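Local coordinates for protein ribonucleoside triphosphate reductase (Lactobacillus leichmannii, PDB 1L1L) that reduces ribonucleoside triphosphates to 2'-deoxyribonucleotides as a monomeric, adenosylcobalamin (B12)-dependent class II ribonucleotide reductase under allosteric control, at residues F493-D498 and A504-V509; P508-R513 and Q631-A636. One frame throughout, in Å; residues are numbered along the deposited sequence.

Contact 1 of 2, residues F493-D498 and A504-V509; sequences FKDDFD and AIKVPV
Residues 493-498 and 504-509 run antiparallel as the two arms of a beta hairpin, joined between Lys-494 and Val-507 by a reciprocal pair of backbone bonds (Lys-494 N to Val-507 O 2.8 Å, Val-507 N to Lys-494 O 3.0 Å); Ile-505 N donates to Asp-496 O. On one face, Phe-493 lays the CD2-CE2 side of its ring across Pro-508, CE2 lying 3.8 Å from Pro-508 CB; proline, lacking an N-H, suits this non-hydrogen-bonded pair. Next to them Asp-495 and Lys-506 lie side by side, and Lys-506 NZ meets Asp-495 OD2 at 2.9 Å, nearly along the C-O axis. A bend in the lysine chain at chi2 (-69°) brings the ammonium group back over the neighbouring strand, where a water links it to Phe-493 O. At the far end Phe-497 CD2 lies 3.9 Å from CB of the small Ala-504. The other face carries Val-507, whose CG2 packs 3.7 Å from Asp-496 CB, and Ile-505, whose CD1 extends toward the start of the connecting loop. Ion pair and water tie the lysine to two points of the opposite strand, though the solvent-exposed pair is probably worth modest energy.

Contact 2 of 2, residues P508-R513 and Q631-A636; sequences PVYDKR and QFATQA
Tyr-510 reaches across to Ala-633 with its phenol end, docking the second strand of a beta hairpin against helix 628-641. The segment is a strand-to-helix junction: 508-510 ends the second strand of the hairpin and Asp-511 is the N-cap of the helix that follows. Strand 508-510 and helix 631-636 have axes 45° apart and 9.4 Å at closest approach, and the tyrosine is long enough to carry its hydroxyl from the strand to the helix backbone. With CG beside the backbone N (chi1 -62°), the ring extends toward the helix and presents its edge, rather than a face, to Ala-633 O. Tyr-510 OH donates to Ala-633 O at 2.7 Å, from a direction tilted 23° off the carbonyl plane. Ala-636, one turn farther on, sets its CB against the same hydroxyl. Alanine fits both helix positions because its short methyl lets the strand come close: Ala-633 CB meets CB and CG of the Pro-508 ring, the CB pair being tight at 3.5 Å. Tyr-668 touches both alanines and the proline, while Phe-637 meets the tyrosine ring at a steep inclination. At the junction, aspartate suits the N-cap because its short carboxylate can turn back to the first turn of the helix. Arg-513 grips it side-on, NE to OD1 and NH2 to OD2, and Asn-487 also donates to OD2. Asp-511 OD1 takes a second bond on its anti lone pair, from Arg-513 N at 3.2 Å.

Overall arrangement
Contacts 1 and 2 follow one another along strand 504-510, sharing Pro-508 and Val-509, with centres about 12 Å apart. Contact 1 is local, pairing strands 490-497 and 504-510 across a six-residue loop in a two-stranded antiparallel sheet, about 35 Å from the centre of the chain. Contact 2 lies deeper, about 26 Å from that centre, and is long-range: 117 residues separate its segments, and helix 628-641 comes much later in the sequence. The hairpin thus projects at the surface while its inner end is held to that helix, and the chain passes straight on into helix 512-536. Pro-508 belongs to both arrangements, facing Phe-493 within the sheet and the helix beyond it.

Contact 1 of 2, residues F493-D498 and A504-V509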
ATOM      1  N   PHE A 493      -6.053  31.734 -10.055  1.00 43.67           N
ATOM      2  CA  PHE A 493      -7.120  31.237 -10.913  1.00 44.79           C
ATOM      3  C   PHE A 493      -7.634  32.306 -11.871  1.00 45.60           C
ATOM      4  O   PHE A 493      -7.735  33.482 -11.513  1.00 45.98           O
ATOM      5  CB  PHE A 493      -8.299  30.723 -10.072  1.00 43.98           C
ATOM      6  CG  PHE A 493      -7.979  29.511  -9.240  1.00 43.83           C
ATOM      7  CD1 PHE A 493      -7.221  29.624  -8.079  1.00 43.55           C
ATOM      8  CD2 PHE A 493      -8.436  28.251  -9.621  1.00 43.69           C
ATOM      9  CE1 PHE A 493      -6.922  28.502  -7.311  1.00 43.52           C
ATOM     10  CE2 PHE A 493      -8.142  27.121  -8.857  1.00 43.55           C
ATOM     11  CZ  PHE A 493      -7.387  27.245  -7.704  1.00 43.16           C
ATOM     12  N   LYS A 494      -7.964  31.891 -13.090  1.00 46.42           N
ATOM     13  CA  LYS A 494      -8.504  32.809 -14.092  1.00 47.49           C
ATOM     14  C   LYS A 494      -9.888  32.306 -14.507  1.00 47.90           C
ATOM     15  O   LYS A 494     -10.182  31.118 -14.372  1.00 48.03           O
ATOM     16  CB  LYS A 494      -7.580  32.881 -15.315  1.00 48.14           C
ATOM     17  CG  LYS A 494      -7.562  31.638 -16.179  1.00 49.05           C
ATOM     18  CD  LYS A 494      -6.713  31.850 -17.428  1.00 50.38           C
ATOM     19  CE  LYS A 494      -6.711  30.610 -18.321  1.00 51.25           C
ATOM     20  NZ  LYS A 494      -5.813  30.761 -19.512  1.00 52.30           N
ATOM     21  N   ASP A 495     -10.739  33.204 -14.997  1.00 48.22           N
ATOM     22  CA  ASP A 495     -12.088  32.826 -15.426  1.00 48.55           C
ATOM     23  C   ASP A 495     -12.041  31.958 -16.677  1.00 48.03           C
ATOM     24  O   ASP A 495     -11.069  31.991 -17.433  1.00 48.25           O
ATOM     25  CB  ASP A 495     -12.941  34.071 -15.713  1.00 49.46           C
ATOM     26  CG  ASP A 495     -13.455  34.737 -14.448  1.00 50.77           C
ATOM     27  OD1 ASP A 495     -14.059  35.831 -14.553  1.00 51.90           O
ATOM     28  OD2 ASP A 495     -13.270  34.166 -13.352  1.00 51.68           O
ATOM     29  N   ASP A 496     -13.104  31.184 -16.889  1.00 47.67           N
ATOM     30  CA  ASP A 496     -13.201  30.308 -18.051  1.00 46.63           C
ATOM     31  C   ASP A 496     -14.535  29.580 -18.022  1.00 45.94           C
ATOM     32  O   ASP A 496     -15.354  29.815 -17.137  1.00 44.93           O
ATOM     33  CB  ASP A 496     -12.054  29.301 -18.051  1.00 47.59           C
ATOM     34  CG  ASP A 496     -11.760  28.758 -19.432  1.00 49.14           C
ATOM     35  OD1 ASP A 496     -10.758  28.028 -19.581  1.00 50.07           O
ATOM     36  OD2 ASP A 496     -12.528  29.062 -20.371  1.00 49.03           O
ATOM     37  N   PHE A 497     -14.756  28.695 -18.989  1.00 45.69           N
ATOM     38  CA  PHE A 497     -16.016  27.963 -19.053  1.00 45.67           C
ATOM     39  C   PHE A 497     -15.820  26.480 -19.340  1.00 45.42           C
ATOM     40  O   PHE A 497     -14.841  26.085 -19.975  1.00 44.80           O
ATOM     41  CB  PHE A 497     -16.929  28.584 -20.121  1.00 45.97           C
ATOM     42  CG  PHE A 497     -17.061  30.080 -20.008  1.00 45.54           C
ATOM     43  CD1 PHE A 497     -16.047  30.917 -20.466  1.00 45.82           C
ATOM     44  CD2 PHE A 497     -18.181  30.648 -19.416  1.00 44.99           C
ATOM     45  CE1 PHE A 497     -16.145  32.301 -20.335  1.00 45.30           C
ATOM     46  CE2 PHE A 497     -18.292  32.031 -19.278  1.00 45.28           C
ATOM     47  CZ  PHE A 497     -17.271  32.857 -19.739  1.00 45.11           C
ATOM     48  N   ASP A 498     -16.760  25.663 -18.866  1.00 45.04           N
ATOM     49  CA  ASP A 498     -16.703  24.219 -19.065  1.00 45.14           C
ATOM     50  C   ASP A 498     -16.708  23.892 -20.555  1.00 45.52           C
ATOM     51  O   ASP A 498     -17.575  24.356 -21.292  1.00 45.65           O
ATOM     52  CB  ASP A 498     -17.901  23.545 -18.403  1.00 44.34           C
ATOM     53  CG  ASP A 498     -17.811  22.033 -18.443  1.00 44.02           C
ATOM     54  OD1 ASP A 498     -17.120  21.460 -17.580  1.00 44.62           O
ATOM     55  OD2 ASP A 498     -18.420  21.419 -19.342  1.00 43.61           O
ATOM     56  N   ALA A 504     -19.521  28.675 -16.448  1.00 39.57           N
ATOM     57  CA  ALA A 504     -18.415  29.514 -16.008  1.00 39.23           C
ATOM     58  C   ALA A 504     -17.735  28.833 -14.818  1.00 38.83           C
ATOM     59  O   ALA A 504     -18.397  28.380 -13.886  1.00 38.79           O
ATOM     60  CB  ALA A 504     -18.926  30.901 -15.613  1.00 39.09           C
ATOM     61  N   ILE A 505     -16.410  28.758 -14.860  1.00 38.76           N
ATOM     62  CA  ILE A 505     -15.653  28.127 -13.787  1.00 38.57           C
ATOM     63  C   ILE A 505     -14.312  28.818 -13.565  1.00 38.88           C
ATOM     64  O   ILE A 505     -13.862  29.629 -14.384  1.00 37.57           O
ATOM     65  CB  ILE A 505     -15.371  26.649 -14.111  1.00 38.46           C
ATOM     66  CG1 ILE A 505     -14.652  26.552 -15.461  1.00 37.65           C
ATOM     67  CG2 ILE A 505     -16.677  25.860 -14.124  1.00 38.29           C
ATOM     68  CD1 ILE A 505     -14.240  25.155 -15.860  1.00 39.38           C
ATOM     69  N   LYS A 506     -13.684  28.489 -12.443  1.00 39.02           N
ATOM     70  CA  LYS A 506     -12.383  29.042 -12.108  1.00 39.49           C
ATOM     71  C   LYS A 506     -11.330  27.999 -12.444  1.00 39.40           C
ATOM     72  O   LYS A 506     -11.312  26.920 -11.862  1.00 39.66           O
ATOM     73  CB  LYS A 506     -12.320  29.378 -10.620  1.00 40.28           C
ATOM     74  CG  LYS A 506     -13.206  30.538 -10.201  1.00 41.51           C
ATOM     75  CD  LYS A 506     -12.671  31.836 -10.769  1.00 42.75           C
ATOM     76  CE  LYS A 506     -13.374  33.039 -10.172  1.00 44.01           C
ATOM     77  NZ  LYS A 506     -12.611  34.282 -10.486  1.00 44.89           N
ATOM     78  N   VAL A 507     -10.463  28.313 -13.396  1.00 39.03           N
ATOM     79  CA  VAL A 507      -9.405  27.392 -13.775  1.00 39.24           C
ATOM     80  C   VAL A 507      -8.106  27.871 -13.133  1.00 39.26           C
ATOM     81  O   VAL A 507      -7.890  29.073 -12.958  1.00 39.20           O
ATOM     82  CB  VAL A 507      -9.244  27.324 -15.307  1.00 39.88           C
ATOM     83  CG1 VAL A 507      -8.029  26.486 -15.673  1.00 41.22           C
ATOM     84  CG2 VAL A 507     -10.493  26.722 -15.923  1.00 39.52           C
ATOM     85  N   PRO A 508      -7.228  26.929 -12.761  1.00 38.85           N
ATOM     86  CA  PRO A 508      -5.955  27.273 -12.130  1.00 38.25           C
ATOM     87  C   PRO A 508      -4.885  27.750 -13.102  1.00 38.34           C
ATOM     88  O   PRO A 508      -4.878  27.370 -14.271  1.00 38.23           O
ATOM     89  CB  PRO A 508      -5.556  25.966 -11.459  1.00 38.10           C
ATOM     90  CG  PRO A 508      -6.039  24.945 -12.460  1.00 37.76           C
ATOM     91  CD  PRO A 508      -7.428  25.465 -12.767  1.00 38.18           C
ATOM     92  N   VAL A 509      -3.986  28.592 -12.605  1.00 38.70           N
ATOM     93  CA  VAL A 509      -2.863  29.084 -13.398  1.00 37.23           C
ATOM     94  C   VAL A 509      -1.645  28.436 -12.754  1.00 37.00           C
ATOM     95  O   VAL A 509      -1.358  28.659 -11.575  1.00 36.90           O
ATOM     96  CB  VAL A 509      -2.726  30.618 -13.320  1.00 38.10           C
ATOM     97  CG1 VAL A 509      -1.596  31.086 -14.229  1.00 37.24           C
ATOM     98  CG2 VAL A 509      -4.027  31.275 -13.720  1.00 37.69           C
TER
HETATM   99  O   HOH W   1      -9.586  34.552  -9.781  1.00 62.65           O

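Contact 2 of 2, residues P508-R513 and Q631-A636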
ATOM      1  N   PRO A 508      -7.228  26.929 -12.761  1.00 38.85           N
ATOM      2  CA  PRO A 508      -5.955  27.273 -12.130  1.00 38.25           C
ATOM      3  C   PRO A 508      -4.885  27.750 -13.102  1.00 38.34           C
ATOM      4  O   PRO A 508      -4.878  27.370 -14.271  1.00 38.23           O
ATOM      5  CB  PRO A 508      -5.556  25.966 -11.459  1.00 38.10           C
ATOM      6  CG  PRO A 508      -6.039  24.945 -12.460  1.00 37.76           C
ATOM      7  CD  PRO A 508      -7.428  25.465 -12.767  1.00 38.18           C
ATOM      8  N   VAL A 509      -3.986  28.592 -12.605  1.00 38.70           N
ATOM      9  CA  VAL A 509      -2.863  29.084 -13.398  1.00 37.23           C
ATOM     10  C   VAL A 509      -1.645  28.436 -12.754  1.00 37.00           C
ATOM     11  O   VAL A 509      -1.358  28.659 -11.575  1.00 36.90           O
ATOM     12  CB  VAL A 509      -2.726  30.618 -13.320  1.00 38.10           C
ATOM     13  CG1 VAL A 509      -1.596  31.086 -14.229  1.00 37.24           C
ATOM     14  CG2 VAL A 509      -4.027  31.275 -13.720  1.00 37.69           C
ATOM     15  N   TYR A 510      -0.945  27.614 -13.524  1.00 36.28           N
ATOM     16  CA  TYR A 510       0.222  26.915 -13.020  1.00 36.26           C
ATOM     17  C   TYR A 510       1.510  27.653 -13.307  1.00 37.53           C
ATOM     18  O   TYR A 510       1.640  28.335 -14.330  1.00 37.69           O
ATOM     19  CB  TYR A 510       0.329  25.530 -13.649  1.00 35.31           C
ATOM     20  CG  TYR A 510      -0.828  24.619 -13.355  1.00 34.49           C
ATOM     21  CD1 TYR A 510      -1.178  24.302 -12.040  1.00 33.65           C
ATOM     22  CD2 TYR A 510      -1.566  24.050 -14.396  1.00 33.97           C
ATOM     23  CE1 TYR A 510      -2.241  23.430 -11.772  1.00 34.06           C
ATOM     24  CE2 TYR A 510      -2.619  23.188 -14.143  1.00 34.16           C
ATOM     25  CZ  TYR A 510      -2.952  22.879 -12.831  1.00 34.26           C
ATOM     26  OH  TYR A 510      -3.984  22.005 -12.590  1.00 33.28           O
ATOM     27  N   ASP A 511       2.471  27.490 -12.404  1.00 37.60           N
ATOM     28  CA  ASP A 511       3.769  28.105 -12.559  1.00 38.97           C
ATOM     29  C   ASP A 511       4.441  27.281 -13.656  1.00 39.08           C
ATOM     30  O   ASP A 511       4.829  26.138 -13.429  1.00 39.18           O
ATOM     31  CB  ASP A 511       4.551  28.005 -11.250  1.00 40.15           C
ATOM     32  CG  ASP A 511       5.750  28.919 -11.225  1.00 41.59           C
ATOM     33  OD1 ASP A 511       6.637  28.760 -12.097  1.00 42.17           O
ATOM     34  OD2 ASP A 511       5.800  29.797 -10.335  1.00 42.43           O
ATOM     35  N   LYS A 512       4.553  27.866 -14.846  1.00 39.27           N
ATOM     36  CA  LYS A 512       5.144  27.196 -16.001  1.00 38.87           C
ATOM     37  C   LYS A 512       6.534  26.608 -15.759  1.00 38.66           C
ATOM     38  O   LYS A 512       6.985  25.738 -16.513  1.00 38.47           O
ATOM     39  CB  LYS A 512       5.175  28.165 -17.191  1.00 40.47           C
ATOM     40  CG  LYS A 512       3.790  28.698 -17.573  1.00 42.05           C
ATOM     41  CD  LYS A 512       3.808  29.592 -18.822  1.00 43.91           C
ATOM     42  CE  LYS A 512       4.453  30.960 -18.575  1.00 45.02           C
ATOM     43  NZ  LYS A 512       5.940  30.903 -18.381  1.00 46.01           N
ATOM     44  N   ARG A 513       7.214  27.081 -14.717  1.00 38.07           N
ATOM     45  CA  ARG A 513       8.536  26.560 -14.384  1.00 38.23           C
ATOM     46  C   ARG A 513       8.362  25.108 -13.926  1.00 37.60           C
ATOM     47  O   ARG A 513       9.148  24.231 -14.281  1.00 37.66           O
ATOM     48  CB  ARG A 513       9.174  27.389 -13.253  1.00 37.93           C
ATOM     49  CG  ARG A 513       9.610  28.811 -13.646  1.00 37.99           C
ATOM     50  CD  ARG A 513      10.092  29.610 -12.428  1.00 37.92           C
ATOM     51  NE  ARG A 513       9.001  29.898 -11.498  1.00 38.92           N
ATOM     52  CZ  ARG A 513       9.150  30.399 -10.273  1.00 38.81           C
ATOM     53  NH1 ARG A 513      10.355  30.680  -9.802  1.00 38.68           N
ATOM     54  NH2 ARG A 513       8.085  30.617  -9.509  1.00 38.71           N
ATOM     55  N   GLN A 631      -6.430  22.171  -4.102  1.00 27.33           N
ATOM     56  CA  GLN A 631      -5.966  20.798  -3.976  1.00 26.83           C
ATOM     57  C   GLN A 631      -6.296  20.021  -5.252  1.00 26.19           C
ATOM     58  O   GLN A 631      -5.476  19.251  -5.739  1.00 25.80           O
ATOM     59  CB  GLN A 631      -6.602  20.131  -2.747  1.00 27.49           C
ATOM     60  CG  GLN A 631      -6.112  20.718  -1.434  1.00 27.69           C
ATOM     61  CD  GLN A 631      -6.681  20.025  -0.209  1.00 28.12           C
ATOM     62  OE1 GLN A 631      -6.456  18.832   0.011  1.00 28.97           O
ATOM     63  NE2 GLN A 631      -7.413  20.772   0.602  1.00 28.38           N
ATOM     64  N   PHE A 632      -7.501  20.214  -5.788  1.00 26.05           N
ATOM     65  CA  PHE A 632      -7.885  19.549  -7.036  1.00 25.92           C
ATOM     66  C   PHE A 632      -6.911  19.954  -8.149  1.00 26.69           C
ATOM     67  O   PHE A 632      -6.372  19.099  -8.867  1.00 26.35           O
ATOM     68  CB  PHE A 632      -9.310  19.951  -7.436  1.00 26.63           C
ATOM     69  CG  PHE A 632     -10.365  18.988  -6.981  1.00 27.89           C
ATOM     70  CD1 PHE A 632     -10.739  17.914  -7.789  1.00 28.31           C
ATOM     71  CD2 PHE A 632     -11.006  19.165  -5.762  1.00 27.17           C
ATOM     72  CE1 PHE A 632     -11.751  17.030  -7.385  1.00 29.73           C
ATOM     73  CE2 PHE A 632     -12.016  18.289  -5.353  1.00 28.63           C
ATOM     74  CZ  PHE A 632     -12.389  17.224  -6.166  1.00 27.83           C
ATOM     75  N   ALA A 633      -6.679  21.263  -8.287  1.00 26.57           N
ATOM     76  CA  ALA A 633      -5.769  21.770  -9.316  1.00 26.13           C
ATOM     77  C   ALA A 633      -4.371  21.187  -9.178  1.00 26.45           C
ATOM     78  O   ALA A 633      -3.727  20.864 -10.175  1.00 26.21           O
ATOM     79  CB  ALA A 633      -5.693  23.297  -9.260  1.00 24.86           C
ATOM     80  N   THR A 634      -3.903  21.040  -7.942  1.00 26.86           N
ATOM     81  CA  THR A 634      -2.568  20.495  -7.721  1.00 27.33           C
ATOM     82  C   THR A 634      -2.489  19.033  -8.160  1.00 28.05           C
ATOM     83  O   THR A 634      -1.530  18.630  -8.818  1.00 27.55           O
ATOM     84  CB  THR A 634      -2.167  20.622  -6.242  1.00 27.80           C
ATOM     85  OG1 THR A 634      -2.238  21.998  -5.854  1.00 28.48           O
ATOM     86  CG2 THR A 634      -0.768  20.107  -6.022  1.00 27.87           C
ATOM     87  N   GLN A 635      -3.495  18.232  -7.798  1.00 28.24           N
ATOM     88  CA  GLN A 635      -3.509  16.838  -8.209  1.00 27.81           C
ATOM     89  C   GLN A 635      -3.576  16.772  -9.736  1.00 27.21           C
ATOM     90  O   GLN A 635      -2.895  15.965 -10.360  1.00 26.38           O
ATOM     91  CB  GLN A 635      -4.717  16.103  -7.602  1.00 30.37           C
ATOM     92  CG  GLN A 635      -5.022  14.750  -8.250  1.00 32.53           C
ATOM     93  CD  GLN A 635      -6.262  14.070  -7.657  1.00 34.27           C
ATOM     94  OE1 GLN A 635      -7.281  14.715  -7.420  1.00 36.13           O
ATOM     95  NE2 GLN A 635      -6.180  12.764  -7.436  1.00 34.82           N
ATOM     96  N   ALA A 636      -4.398  17.631 -10.328  1.00 27.53           N
ATOM     97  CA  ALA A 636      -4.565  17.666 -11.784  1.00 28.09           C
ATOM     98  C   ALA A 636      -3.260  18.004 -12.495  1.00 28.26           C
ATOM     99  O   ALA A 636      -2.964  17.465 -13.566  1.00 28.62           O
ATOM    100  CB  ALA A 636      -5.640  18.679 -12.165  1.00 27.57           C
TER